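OmpT protein (Vibrio cholerae serotype O1, PDB 6EHD) probably forms a water-filled beta-barrel channel through the outer membrane that lets ions and small solutes diffuse across it. Local coordinates at residues D12-R18 / S35-D41; F103-G107 / Y251-M255; S130-G136 / E150-T156; K244-G250 / Y270-K276. The protein carries 1 engineered substitution. All coordinates share one frame; numbering follows the deposited sequence. Where two conformers were deposited one is given.

Contact 1 of 4, residues D12-R18 / S35-D41; sequences DFYGQLR and SSRAGVD. With C8E ((hydroxyethyloxy)tri(ethyloxy)octane), chain G.
Two arginines, Arg18 and Arg37, lay their guanidinium groups flat on each other across this strand pair, planes 11° apart and centres 4.3 Å apart. Arg37 grips Ser35 O side-on with NE and NH2, in its own plane. Arg18 NE donates to Gln16 OE1 at 3.0 Å, and Arg18 NH2 also reaches Gly301 O. The Gln16 amide stacks on Arg37, planes 26° apart. The Arg37 chain bends at chi2 and chi3, which folds CD against Gln16 CB. Arg37 NH2 also donates to the terminal oxygen of the detergent C8E, whose exact place here is doubtful. Just before Arg37, Ser36 OG accepts from Arg18 N at 2.9 Å. The Tyr14 ring lies over Gly39, whose CA is 4.2 Å from the ring centroid, off-centre, and Tyr14 OH hydrogen-bonds Glu57. Antiparallel backbone bonds join strands 9-24 and 30-47 of the barrel. Asp12 and Phe13, at the far end, belong to a calcium site seen in this protein; no calcium is bound here. A MES sulfonate, probably from the crystallisation liquor, makes a salt bridge with Arg37 NH1. Arg18, Arg37, Arg69 and Arg322 gather positive charge, consistent with that sulfonate, and would probably attract anions.

Contact 2 of 4, residues F103-G107 / Y251-M255; sequences FGGTG and YEYVM. With C8E ((hydroxyethyloxy)tri(ethyloxy)octane), chain E.
The long loop between helix 90-94 and strand 117-118 reaches strand 245-258 here, and Glu252 receives it with its carboxylate. Gly105 N donates to Glu252 OE2 at 2.9 Å, almost straight at 176°, and uses the syn lone pair of that oxygen. The other oxygen, Glu252 OE1, takes two donors from one residue. Thr106 N reaches it at 2.9 Å from above the carboxylate plane, and Thr106 OG1 reaches it at 2.7 Å on the anti side, also out of plane. Both come from the same face. A chi1 of 60° turns the Thr106 hydroxyl back over its own backbone, where it can share an acceptor with the amide N-H. The Glu252 chain runs extended beyond CG (chi2 173°), which carries the carboxylate to the loop backbone.

In general porins the third extracellular loop folds into the barrel and narrows the channel. The position of segment 103-107, against the inner side of a barrel strand, is consistent with that role. Other bonds hold the same loop: Gly104 O to Asn299 and Phe103 N to Glu286.

Water 3 bridges the two segments. It accepts from Gly107 N at 3.0 Å and gives a weak bond to Glu252 OE2. Beside the carboxylate, a methyl group packs on the loop backbone: Val254 CG2 lies 3.6 Å from Thr106 O and 3.9 Å from Gly107 CA. Tyr251 and Tyr253 come off the other side of the strand. A C8E detergent molecule lies over one face of the Tyr253 ring, with C13 3.8 Å from Tyr253 CE2, and near the rim of the Tyr251 ring.

Contact 3 of 4, residues S130-G136 / E150-T156; sequences SFWVKAG and ELYVGAT. With C8E ((hydroxyethyloxy)tri(ethyloxy)octane), chain B.
Backbone hydrogen bonds join Trp132 with Gly154, Lys134 with Tyr152 and Gly136 with Glu150, two for each pair. They hold strands 131-138 and 147-157 as an antiparallel hairpin of the porin barrel. CA-H...O contacts lie between them, such as Val133 CA to Tyr152 O at 3.5 Å.

The aromatic contact is made by Trp132. Its chi1 of 56° folds the indole over toward the neighbouring strand. Gly154 CA lies over the five-membered ring, 3.9 Å from its centroid, in a CH-pi contact. The opposite face is covered by the detergent C8E, with C17 over the pyrrole side.

Apolar contacts occupy the other side of the strands, on the outer surface. Phe131 CE1 meets Val153 CG2 at 3.6 Å. Leu151 CD1 touches both Val133 CG1 at 3.9 Å and Ala135 CB at 4.1 Å.

The polar contacts centre on Lys134. Its extended chain carries NZ into a loop of C8E, where five detergent oxygens lie within bonding distance and share its three protons. The nearest is O21, 2.6 Å from Lys134 NZ. On the same side, Glu150 bonds Tyr196 and Ser91, and Tyr152 bonds Tyr215. Water 4 links Ser130 O and Thr156 OG1 at the strand end. The detergent wraps the ammonium much as a crown ether does, and in this crystal its oxygens probably stand in for water.

Contact 4 of 4, residues K244-G250 / Y270-K276; sequences KTKLYAG and YLGVEYK
Tyr248 and Tyr270 stand on one side of the strand pair and cross at about a right angle. Tyr270 CD1 meets the edge of the Tyr248 ring, 3.9 Å from Tyr248 CD1. Each ring also lies over a glycine of the partner strand. Gly272 CA is 3.8 Å from the Tyr248 centroid, and Gly250 CA is 3.9 Å from the Tyr270 centroid. Both are CH-pi contacts over the face. The two tyrosines share a chi1 of 61°, which tips their rings across the strands. Their hydroxyls find partners outside the two segments: Tyr248 OH bonds Glu286, and Tyr270 OH accepts from Tyr99 N. Further along this side Lys246 bends at chi3, and its CE comes 3.7 Å from Glu274 OE2. The charges stay apart, but water 6 bridges Lys246 NZ and Glu274 OE2. Glu274 OE1 bonds Tyr101. On the other side, Leu247 CD2 packs on Val273 CG2 at 3.8 Å, and Thr245 OG1 meets the edge of the Tyr275 ring, 3.4 Å from CD1. Backbone bonds run throughout, among them Glu274 N to Lys246 O at 2.8 Å. The whole is an antiparallel hairpin of the transmembrane porin barrel, polar and aromatic inside and largely apolar outside.

Overall arrangement
From the N terminus, contact 1 comes first and closes the hairpin of strands 9-24 and 30-47, beside the C-terminal strand 314-324. Contact 2 then opens in the loop at 103-107 and closes far along the chain at 251-255. Contact 3, the hairpin of strands 131-138 and 147-157, is nested inside that span. Contact 4 crosses contact 2: it starts at 244-250, on the same strand as 251-255, and ends on strand 263-276. These two touch where Tyr270 CE2 packs 3.7 Å from Glu252 OE2. Contacts 1, 3 and 4 join neighbouring barrel strands, whereas contact 2 ties an inward loop to the wall.

Contact 1 of 4, residues D12-R18 / S35-D41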
# COMPACT_ATOMS: atom_id res chain seq x y z
N ASP A 12 1.92 -5.88 -23.91
CA ASP A 12 0.70 -6.38 -23.22
C ASP A 12 -0.17 -5.21 -22.85
O ASP A 12 0.23 -4.35 -22.11
CB ASP A 12 1.08 -7.20 -22.00
CG ASP A 12 1.80 -8.50 -22.37
OD1 ASP A 12 1.31 -9.23 -23.23
OD2 ASP A 12 2.88 -8.76 -21.81
N PHE A 13 -1.38 -5.15 -23.41
CA PHE A 13 -2.37 -4.13 -23.02
C PHE A 13 -3.21 -4.75 -21.87
O PHE A 13 -3.62 -5.89 -22.00
CB PHE A 13 -3.31 -3.71 -24.16
CG PHE A 13 -2.66 -2.82 -25.16
CD1 PHE A 13 -1.80 -3.35 -26.11
CD2 PHE A 13 -2.90 -1.45 -25.15
CE1 PHE A 13 -1.21 -2.54 -27.06
CE2 PHE A 13 -2.31 -0.63 -26.10
CZ PHE A 13 -1.45 -1.17 -27.04
N TYR A 14 -3.34 -4.06 -20.74
CA TYR A 14 -3.96 -4.72 -19.52
C TYR A 14 -4.79 -3.69 -18.81
O TYR A 14 -4.65 -2.52 -19.08
CB TYR A 14 -2.88 -5.31 -18.54
CG TYR A 14 -2.08 -4.23 -17.87
CD1 TYR A 14 -0.91 -3.63 -18.50
CD2 TYR A 14 -2.45 -3.74 -16.60
CE1 TYR A 14 -0.24 -2.59 -17.88
CE2 TYR A 14 -1.79 -2.70 -16.02
CZ TYR A 14 -0.64 -2.14 -16.66
OH TYR A 14 -0.07 -1.08 -16.02
N GLY A 15 -5.68 -4.13 -17.87
CA GLY A 15 -6.35 -3.16 -17.04
C GLY A 15 -7.42 -3.84 -16.11
O GLY A 15 -7.57 -5.09 -16.15
N GLN A 16 -8.13 -2.97 -15.43
CA GLN A 16 -9.30 -3.37 -14.53
C GLN A 16 -10.36 -2.32 -14.58
O GLN A 16 -10.06 -1.10 -14.46
CB GLN A 16 -8.86 -3.47 -13.04
CG GLN A 16 -7.82 -4.49 -12.75
CD GLN A 16 -7.46 -4.57 -11.29
OE1 GLN A 16 -8.34 -4.44 -10.41
NE2 GLN A 16 -6.14 -4.73 -11.02
N LEU A 17 -11.63 -2.74 -14.74
CA LEU A 17 -12.74 -1.84 -14.40
C LEU A 17 -13.41 -2.31 -13.09
O LEU A 17 -13.53 -3.51 -12.89
CB LEU A 17 -13.85 -1.83 -15.47
CG LEU A 17 -13.33 -1.54 -16.89
CD1 LEU A 17 -14.48 -1.68 -17.90
CD2 LEU A 17 -12.80 -0.11 -16.89
N ARG A 18 -13.68 -1.37 -12.21
CA ARG A 18 -14.26 -1.66 -10.86
C ARG A 18 -15.57 -0.87 -10.63
O ARG A 18 -15.67 0.32 -10.97
CB ARG A 18 -13.26 -1.29 -9.74
CG ARG A 18 -11.85 -1.93 -9.91
CD ARG A 18 -11.00 -1.74 -8.66
NE ARG A 18 -9.72 -2.40 -8.71
CZ ARG A 18 -8.86 -2.46 -7.69
NH1 ARG A 18 -7.74 -3.09 -7.85
NH2 ARG A 18 -9.08 -1.81 -6.56
N SER A 35 -11.35 2.10 -8.03
CA SER A 35 -10.06 2.42 -8.70
C SER A 35 -9.66 1.71 -10.07
O SER A 35 -8.66 1.06 -10.26
CB SER A 35 -8.96 2.17 -7.76
OG SER A 35 -7.81 2.75 -8.29
N SER A 36 -10.36 2.09 -11.09
CA SER A 36 -10.17 1.51 -12.41
C SER A 36 -8.87 2.04 -13.09
O SER A 36 -8.49 3.19 -12.87
CB SER A 36 -11.40 1.85 -13.26
OG SER A 36 -12.62 1.30 -12.67
N ARG A 37 -8.29 1.24 -13.95
CA ARG A 37 -7.03 1.63 -14.64
C ARG A 37 -6.81 0.89 -15.93
O ARG A 37 -7.40 -0.16 -16.15
CB ARG A 37 -5.82 1.35 -13.63
CG ARG A 37 -5.34 -0.08 -13.54
CD ARG A 37 -6.07 -1.05 -12.61
NE ARG A 37 -6.39 -0.59 -11.26
CZ ARG A 37 -5.66 -0.80 -10.16
NH1 ARG A 37 -4.55 -1.48 -10.19
NH2 ARG A 37 -6.11 -0.30 -9.04
N ALA A 38 -5.89 1.39 -16.80
CA ALA A 38 -5.55 0.71 -18.00
C ALA A 38 -4.08 1.09 -18.37
O ALA A 38 -3.69 2.19 -18.20
CB ALA A 38 -6.46 1.17 -19.17
N GLY A 39 -3.30 0.15 -18.83
CA GLY A 39 -1.87 0.47 -19.22
C GLY A 39 -1.35 -0.40 -20.36
O GLY A 39 -2.07 -1.28 -20.91
N VAL A 40 -0.05 -0.19 -20.69
CA VAL A 40 0.71 -1.02 -21.61
C VAL A 40 2.07 -1.30 -20.99
O VAL A 40 2.65 -0.40 -20.35
CB VAL A 40 0.82 -0.36 -22.98
CG1 VAL A 40 1.38 1.03 -22.90
CG2 VAL A 40 1.62 -1.20 -23.96
N ASP A 41 2.46 -2.56 -21.07
CA ASP A 41 3.70 -3.14 -20.53
C ASP A 41 4.47 -3.81 -21.69
O ASP A 41 4.10 -4.91 -22.19
CB ASP A 41 3.39 -4.17 -19.44
CG ASP A 41 4.63 -4.61 -18.67
OD1 ASP A 41 5.73 -4.01 -18.79
OD2 ASP A 41 4.53 -5.57 -17.88
C11 C8E G . -5.46 -11.06 -0.70
O12 C8E G . -6.29 -10.16 -1.48
C13 C8E G . -6.20 -8.80 -0.99
C14 C8E G . -6.90 -7.82 -1.91
O15 C8E G . -6.09 -7.82 -3.12
C16 C8E G . -6.70 -7.55 -4.35
C17 C8E G . -6.70 -6.09 -4.35
O18 C8E G . -6.13 -5.52 -5.53
C19 C8E G . -6.17 -4.12 -5.84
C20 C8E G . -5.26 -2.84 -5.83
O21 C8E G . -5.86 -1.44 -5.97
O HOH W 1 5.09 -7.25 -22.09
O HOH W 2 -10.86 0.45 -5.86

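Contact 2 of 4, residues F103-G107 / Y251-M255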
# COMPACT_ATOMS: atom_id res chain seq x y z
N PHE A 103 -11.06 -2.11 4.13
CA PHE A 103 -10.92 -1.39 5.43
C PHE A 103 -9.59 -1.59 6.19
O PHE A 103 -9.28 -0.82 7.08
CB PHE A 103 -12.09 -1.77 6.35
CG PHE A 103 -13.48 -1.44 5.76
CD1 PHE A 103 -13.75 -0.10 5.37
CD2 PHE A 103 -14.42 -2.44 5.54
CE1 PHE A 103 -15.01 0.22 4.77
CE2 PHE A 103 -15.65 -2.12 4.94
CZ PHE A 103 -15.93 -0.78 4.59
N GLY A 104 -8.87 -2.67 5.90
CA GLY A 104 -7.55 -2.93 6.58
C GLY A 104 -6.39 -2.18 6.05
O GLY A 104 -6.53 -1.39 5.09
N GLY A 105 -5.22 -2.42 6.67
CA GLY A 105 -3.95 -1.71 6.45
C GLY A 105 -3.60 -0.71 7.55
O GLY A 105 -2.62 0.03 7.41
N THR A 106 -4.41 -0.62 8.62
CA THR A 106 -4.17 0.44 9.61
C THR A 106 -2.83 0.23 10.36
O THR A 106 -2.27 1.22 10.87
CB THR A 106 -5.23 0.58 10.72
OG1 THR A 106 -5.34 -0.63 11.48
CG2 THR A 106 -6.63 0.86 10.02
N GLY A 107 -2.37 -1.01 10.43
CA GLY A 107 -1.11 -1.37 11.16
C GLY A 107 0.16 -1.25 10.30
O GLY A 107 1.28 -1.58 10.76
N TYR A 251 -7.37 -8.65 12.39
CA TYR A 251 -7.39 -7.78 13.61
C TYR A 251 -6.12 -6.93 13.62
O TYR A 251 -4.98 -7.46 13.48
CB TYR A 251 -7.37 -8.72 14.85
CG TYR A 251 -7.15 -7.99 16.21
CD1 TYR A 251 -8.20 -7.30 16.83
CD2 TYR A 251 -5.88 -7.88 16.75
CE1 TYR A 251 -7.99 -6.57 18.00
CE2 TYR A 251 -5.67 -7.17 17.94
CZ TYR A 251 -6.72 -6.51 18.56
OH TYR A 251 -6.48 -5.80 19.77
N GLU A 252 -6.30 -5.61 13.77
CA GLU A 252 -5.25 -4.64 13.71
C GLU A 252 -5.31 -3.72 14.95
O GLU A 252 -6.36 -3.08 15.23
CB GLU A 252 -5.36 -3.77 12.43
CG GLU A 252 -5.34 -4.62 11.17
CD GLU A 252 -5.60 -3.90 9.83
OE1 GLU A 252 -6.03 -2.71 9.83
OE2 GLU A 252 -5.25 -4.51 8.74
N TYR A 253 -4.19 -3.63 15.67
CA TYR A 253 -4.13 -2.72 16.87
C TYR A 253 -2.90 -1.81 16.78
O TYR A 253 -1.77 -2.30 16.53
CB TYR A 253 -4.04 -3.60 18.11
CG TYR A 253 -3.93 -2.80 19.42
CD1 TYR A 253 -5.05 -2.11 19.93
CD2 TYR A 253 -2.67 -2.57 20.02
CE1 TYR A 253 -4.96 -1.33 21.12
CE2 TYR A 253 -2.58 -1.79 21.22
CZ TYR A 253 -3.72 -1.19 21.74
OH TYR A 253 -3.57 -0.37 22.87
N VAL A 254 -3.10 -0.49 17.00
CA VAL A 254 -2.05 0.49 16.89
C VAL A 254 -2.09 1.39 18.18
O VAL A 254 -3.21 1.81 18.61
CB VAL A 254 -2.16 1.39 15.69
CG1 VAL A 254 -0.98 2.38 15.63
CG2 VAL A 254 -2.24 0.52 14.39
N MET A 255 -0.95 1.54 18.84
CA MET A 255 -0.78 2.58 19.99
C MET A 255 0.09 3.73 19.55
O MET A 255 1.11 3.54 18.89
CB MET A 255 -0.32 1.92 21.28
CG MET A 255 0.95 1.11 21.39
SD MET A 255 1.00 -0.17 22.78
CE MET A 255 -0.40 0.14 23.82
C1 C8E E . 1.04 -13.26 17.37
C2 C8E E . -0.46 -13.50 17.43
C3 C8E E . -1.09 -12.50 18.37
C4 C8E E . -2.51 -12.87 18.83
C5 C8E E . -3.41 -11.63 18.80
C6 C8E E . -3.35 -10.64 19.94
C7 C8E E . -2.70 -9.28 19.60
C8 C8E E . -3.05 -8.23 20.68
O9 C8E E . -2.17 -7.13 20.99
C10 C8E E . -1.62 -6.93 22.29
C11 C8E E . -1.67 -5.48 22.64
O12 C8E E . -2.98 -5.40 23.19
C13 C8E E . -3.44 -4.29 23.97
C14 C8E E . -4.97 -4.12 23.88
O15 C8E E . -5.68 -5.38 23.85
C16 C8E E . -7.13 -5.27 23.99
C17 C8E E . -7.92 -6.59 24.05
O18 C8E E . -7.45 -7.46 23.02
C19 C8E E . -8.18 -8.57 22.45
C20 C8E E . -7.18 -9.65 22.00
O21 C8E E . -7.16 -9.89 20.60
O HOH W 3 -2.59 -3.53 8.88

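Contact 3 of 4, residues S130-G136 / E150-T156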
# COMPACT_ATOMS: atom_id res chain seq x y z
N SER A 130 14.67 -18.59 -3.47
CA SER A 130 13.51 -17.98 -2.76
C SER A 130 13.81 -16.58 -2.13
O SER A 130 12.88 -15.83 -1.73
CB SER A 130 13.06 -18.92 -1.64
OG SER A 130 13.19 -20.29 -2.06
N PHE A 131 15.09 -16.23 -2.10
CA PHE A 131 15.65 -15.09 -1.35
C PHE A 131 15.59 -13.80 -2.21
O PHE A 131 15.76 -13.89 -3.46
CB PHE A 131 17.10 -15.43 -1.01
CG PHE A 131 17.90 -14.24 -0.56
CD1 PHE A 131 17.83 -13.80 0.73
CD2 PHE A 131 18.72 -13.54 -1.46
CE1 PHE A 131 18.57 -12.67 1.14
CE2 PHE A 131 19.44 -12.41 -1.08
CZ PHE A 131 19.37 -11.98 0.23
N TRP A 132 15.36 -12.62 -1.59
CA TRP A 132 15.28 -11.36 -2.39
C TRP A 132 15.67 -10.16 -1.59
O TRP A 132 15.62 -10.16 -0.33
CB TRP A 132 13.90 -11.22 -3.00
CG TRP A 132 12.71 -11.27 -1.93
CD1 TRP A 132 11.95 -12.36 -1.60
CD2 TRP A 132 12.23 -10.19 -1.13
NE1 TRP A 132 10.97 -12.01 -0.65
CE2 TRP A 132 11.14 -10.70 -0.32
CE3 TRP A 132 12.61 -8.89 -0.98
CZ2 TRP A 132 10.39 -9.87 0.54
CZ3 TRP A 132 11.91 -8.07 -0.08
CH2 TRP A 132 10.82 -8.58 0.69
N VAL A 133 16.08 -9.14 -2.30
CA VAL A 133 16.35 -7.79 -1.77
C VAL A 133 15.64 -6.80 -2.62
O VAL A 133 15.68 -6.90 -3.87
CB VAL A 133 17.89 -7.47 -1.77
CG1 VAL A 133 18.14 -6.11 -1.20
CG2 VAL A 133 18.66 -8.54 -1.05
N LYS A 134 14.98 -5.80 -1.99
CA LYS A 134 14.29 -4.73 -2.71
C LYS A 134 14.64 -3.41 -2.05
O LYS A 134 14.55 -3.23 -0.83
CB LYS A 134 12.74 -4.90 -2.79
CG LYS A 134 12.29 -6.18 -3.45
CD LYS A 134 10.75 -6.34 -3.54
CE LYS A 134 10.42 -7.72 -4.17
NZ LYS A 134 8.97 -7.95 -4.45
N ALA A 135 15.02 -2.46 -2.88
CA ALA A 135 15.33 -1.13 -2.38
C ALA A 135 14.90 0.02 -3.26
O ALA A 135 14.53 -0.17 -4.42
CB ALA A 135 16.84 -1.13 -2.13
N GLY A 136 14.79 1.21 -2.69
CA GLY A 136 14.43 2.38 -3.46
C GLY A 136 14.97 3.70 -2.91
O GLY A 136 15.24 3.87 -1.72
N GLU A 150 14.61 3.43 1.18
CA GLU A 150 14.00 2.19 1.71
C GLU A 150 14.81 0.96 1.37
O GLU A 150 15.41 0.89 0.31
CB GLU A 150 12.55 2.03 1.10
CG GLU A 150 11.62 3.19 1.44
CD GLU A 150 10.14 2.96 1.04
OE1 GLU A 150 9.95 2.42 -0.10
OE2 GLU A 150 9.24 3.34 1.83
N LEU A 151 14.76 -0.07 2.25
CA LEU A 151 15.43 -1.36 2.04
C LEU A 151 14.68 -2.44 2.77
O LEU A 151 14.39 -2.25 3.98
CB LEU A 151 16.89 -1.32 2.58
CG LEU A 151 17.67 -2.64 2.63
CD1 LEU A 151 17.91 -3.13 1.26
CD2 LEU A 151 19.05 -2.50 3.34
N TYR A 152 14.36 -3.52 2.05
CA TYR A 152 13.67 -4.71 2.59
C TYR A 152 14.42 -5.98 2.12
O TYR A 152 14.94 -6.04 0.96
CB TYR A 152 12.17 -4.73 2.14
CG TYR A 152 11.32 -3.65 2.74
CD1 TYR A 152 11.28 -2.35 2.25
CD2 TYR A 152 10.46 -3.92 3.83
CE1 TYR A 152 10.50 -1.36 2.83
CE2 TYR A 152 9.63 -2.96 4.37
CZ TYR A 152 9.66 -1.68 3.90
OH TYR A 152 8.86 -0.69 4.52
N VAL A 153 14.38 -7.06 2.92
CA VAL A 153 14.92 -8.39 2.53
C VAL A 153 13.93 -9.48 2.90
O VAL A 153 13.23 -9.33 3.93
CB VAL A 153 16.31 -8.67 3.24
CG1 VAL A 153 16.17 -8.68 4.75
CG2 VAL A 153 16.85 -10.01 2.86
N GLY A 154 13.91 -10.60 2.20
CA GLY A 154 13.00 -11.70 2.55
C GLY A 154 13.47 -13.03 1.98
O GLY A 154 14.39 -13.10 1.13
N ALA A 155 12.81 -14.06 2.44
CA ALA A 155 13.04 -15.44 1.98
C ALA A 155 11.90 -16.34 2.32
O ALA A 155 11.09 -16.00 3.21
CB ALA A 155 14.37 -15.98 2.57
N THR A 156 11.85 -17.53 1.66
CA THR A 156 10.91 -18.60 1.97
C THR A 156 11.63 -19.90 2.39
O THR A 156 12.63 -20.29 1.75
CB THR A 156 10.02 -18.88 0.76
OG1 THR A 156 9.35 -17.64 0.40
CG2 THR A 156 8.97 -20.01 1.10
O9 C8E B . 8.53 -5.96 -6.49
C10 C8E B . 8.68 -6.05 -7.89
C11 C8E B . 8.79 -7.45 -8.45
O12 C8E B . 9.43 -8.34 -7.53
C13 C8E B . 9.64 -9.65 -8.06
C14 C8E B . 10.15 -10.61 -6.98
O15 C8E B . 9.40 -10.59 -5.73
C16 C8E B . 9.87 -11.64 -4.85
C17 C8E B . 9.52 -11.37 -3.40
O18 C8E B . 8.30 -10.71 -3.19
C19 C8E B . 7.84 -10.43 -1.86
C20 C8E B . 7.95 -8.95 -1.51
O21 C8E B . 7.24 -8.24 -2.48
O HOH W 4 10.45 -15.34 -0.46

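Contact 4 of 4, residues K244-G250 / Y270-K276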
# COMPACT_ATOMS: atom_id res chain seq x y z
N LYS A 244 -13.90 -21.62 -5.98
CA LYS A 244 -14.09 -20.25 -6.34
C LYS A 244 -14.21 -19.32 -5.19
O LYS A 244 -14.35 -18.16 -5.42
CB LYS A 244 -15.36 -20.11 -7.20
CG LYS A 244 -15.20 -20.80 -8.56
CD LYS A 244 -16.58 -21.01 -9.13
CE LYS A 244 -16.62 -21.29 -10.60
NZ LYS A 244 -16.11 -20.17 -11.42
N THR A 245 -14.18 -19.83 -3.93
CA THR A 245 -14.65 -19.05 -2.85
C THR A 245 -13.59 -18.99 -1.69
O THR A 245 -13.16 -20.05 -1.26
CB THR A 245 -16.00 -19.59 -2.28
OG1 THR A 245 -17.04 -19.62 -3.30
CG2 THR A 245 -16.52 -18.67 -1.26
N LYS A 246 -13.27 -17.76 -1.23
CA LYS A 246 -12.30 -17.55 -0.15
C LYS A 246 -12.84 -16.64 0.90
O LYS A 246 -13.38 -15.55 0.61
CB LYS A 246 -11.00 -17.02 -0.76
CG LYS A 246 -9.90 -16.74 0.25
CD LYS A 246 -8.54 -16.55 -0.44
CE LYS A 246 -8.24 -15.19 -0.89
NZ LYS A 246 -6.89 -15.33 -1.60
N LEU A 247 -12.74 -17.08 2.17
CA LEU A 247 -13.10 -16.22 3.27
C LEU A 247 -11.81 -15.53 3.81
O LEU A 247 -10.72 -16.11 3.79
CB LEU A 247 -13.74 -17.04 4.46
CG LEU A 247 -15.02 -17.86 4.13
CD1 LEU A 247 -15.66 -18.39 5.43
CD2 LEU A 247 -15.98 -16.99 3.38
N TYR A 248 -11.97 -14.38 4.40
CA TYR A 248 -10.78 -13.69 4.98
C TYR A 248 -11.18 -12.84 6.20
O TYR A 248 -12.35 -12.41 6.40
CB TYR A 248 -10.09 -12.83 3.91
CG TYR A 248 -10.94 -11.73 3.34
CD1 TYR A 248 -11.02 -10.48 3.93
CD2 TYR A 248 -11.65 -11.95 2.14
CE1 TYR A 248 -11.78 -9.46 3.37
CE2 TYR A 248 -12.44 -10.92 1.58
CZ TYR A 248 -12.52 -9.70 2.18
OH TYR A 248 -13.27 -8.65 1.67
N ALA A 249 -10.21 -12.60 7.09
CA ALA A 249 -10.45 -11.79 8.34
C ALA A 249 -9.16 -11.24 8.90
O ALA A 249 -8.04 -11.78 8.62
CB ALA A 249 -11.16 -12.68 9.42
N GLY A 250 -9.23 -10.12 9.63
CA GLY A 250 -8.03 -9.61 10.34
C GLY A 250 -8.37 -8.74 11.51
O GLY A 250 -9.51 -8.22 11.64
N TYR A 270 -11.85 -6.78 10.40
CA TYR A 270 -12.60 -6.99 9.15
C TYR A 270 -12.92 -8.46 8.98
O TYR A 270 -12.15 -9.34 9.44
CB TYR A 270 -11.91 -6.34 7.89
CG TYR A 270 -10.52 -6.89 7.57
CD1 TYR A 270 -10.32 -8.11 6.89
CD2 TYR A 270 -9.38 -6.19 8.04
CE1 TYR A 270 -9.03 -8.57 6.67
CE2 TYR A 270 -8.08 -6.65 7.84
CZ TYR A 270 -7.90 -7.86 7.16
OH TYR A 270 -6.60 -8.32 6.97
N LEU A 271 -14.04 -8.75 8.28
CA LEU A 271 -14.39 -10.11 7.88
C LEU A 271 -15.05 -10.01 6.47
O LEU A 271 -15.87 -9.13 6.26
CB LEU A 271 -15.51 -10.63 8.84
CG LEU A 271 -16.14 -12.01 8.63
CD1 LEU A 271 -15.17 -13.18 8.53
CD2 LEU A 271 -17.19 -12.40 9.69
N GLY A 272 -14.65 -10.85 5.54
CA GLY A 272 -15.24 -10.77 4.17
C GLY A 272 -15.16 -12.05 3.42
O GLY A 272 -14.67 -13.11 3.88
N VAL A 273 -15.75 -11.99 2.18
CA VAL A 273 -15.80 -13.09 1.32
C VAL A 273 -15.50 -12.65 -0.12
O VAL A 273 -15.95 -11.57 -0.52
CB VAL A 273 -17.20 -13.80 1.34
CG1 VAL A 273 -18.31 -12.90 1.02
CG2 VAL A 273 -17.23 -15.01 0.42
N GLU A 274 -14.68 -13.46 -0.82
CA GLU A 274 -14.31 -13.26 -2.24
C GLU A 274 -14.85 -14.38 -3.07
O GLU A 274 -14.63 -15.58 -2.78
CB GLU A 274 -12.76 -13.22 -2.38
CG GLU A 274 -12.17 -13.17 -3.85
CD GLU A 274 -10.68 -13.60 -3.79
OE1 GLU A 274 -9.82 -12.74 -3.47
OE2 GLU A 274 -10.39 -14.81 -3.86
N TYR A 275 -15.42 -14.05 -4.27
CA TYR A 275 -15.94 -15.11 -5.15
C TYR A 275 -15.46 -14.80 -6.56
O TYR A 275 -15.73 -13.70 -7.07
CB TYR A 275 -17.50 -15.17 -5.15
CG TYR A 275 -18.07 -16.18 -6.08
CD1 TYR A 275 -18.24 -17.52 -5.69
CD2 TYR A 275 -18.50 -15.83 -7.38
CE1 TYR A 275 -18.76 -18.49 -6.51
CE2 TYR A 275 -19.00 -16.83 -8.22
CZ TYR A 275 -19.18 -18.12 -7.80
OH TYR A 275 -19.65 -19.15 -8.63
N LYS A 276 -14.83 -15.79 -7.17
CA LYS A 276 -14.26 -15.63 -8.58
C LYS A 276 -15.18 -16.26 -9.62
O LYS A 276 -15.46 -17.45 -9.58
CB LYS A 276 -12.86 -16.27 -8.64
CG LYS A 276 -11.83 -15.44 -7.86
CD LYS A 276 -10.42 -16.11 -7.96
CE LYS A 276 -9.37 -15.35 -7.19
NZ LYS A 276 -8.00 -15.84 -7.51
O HOH W 5 -11.87 -16.89 -4.43
O HOH W 6 -7.91 -15.52 -4.13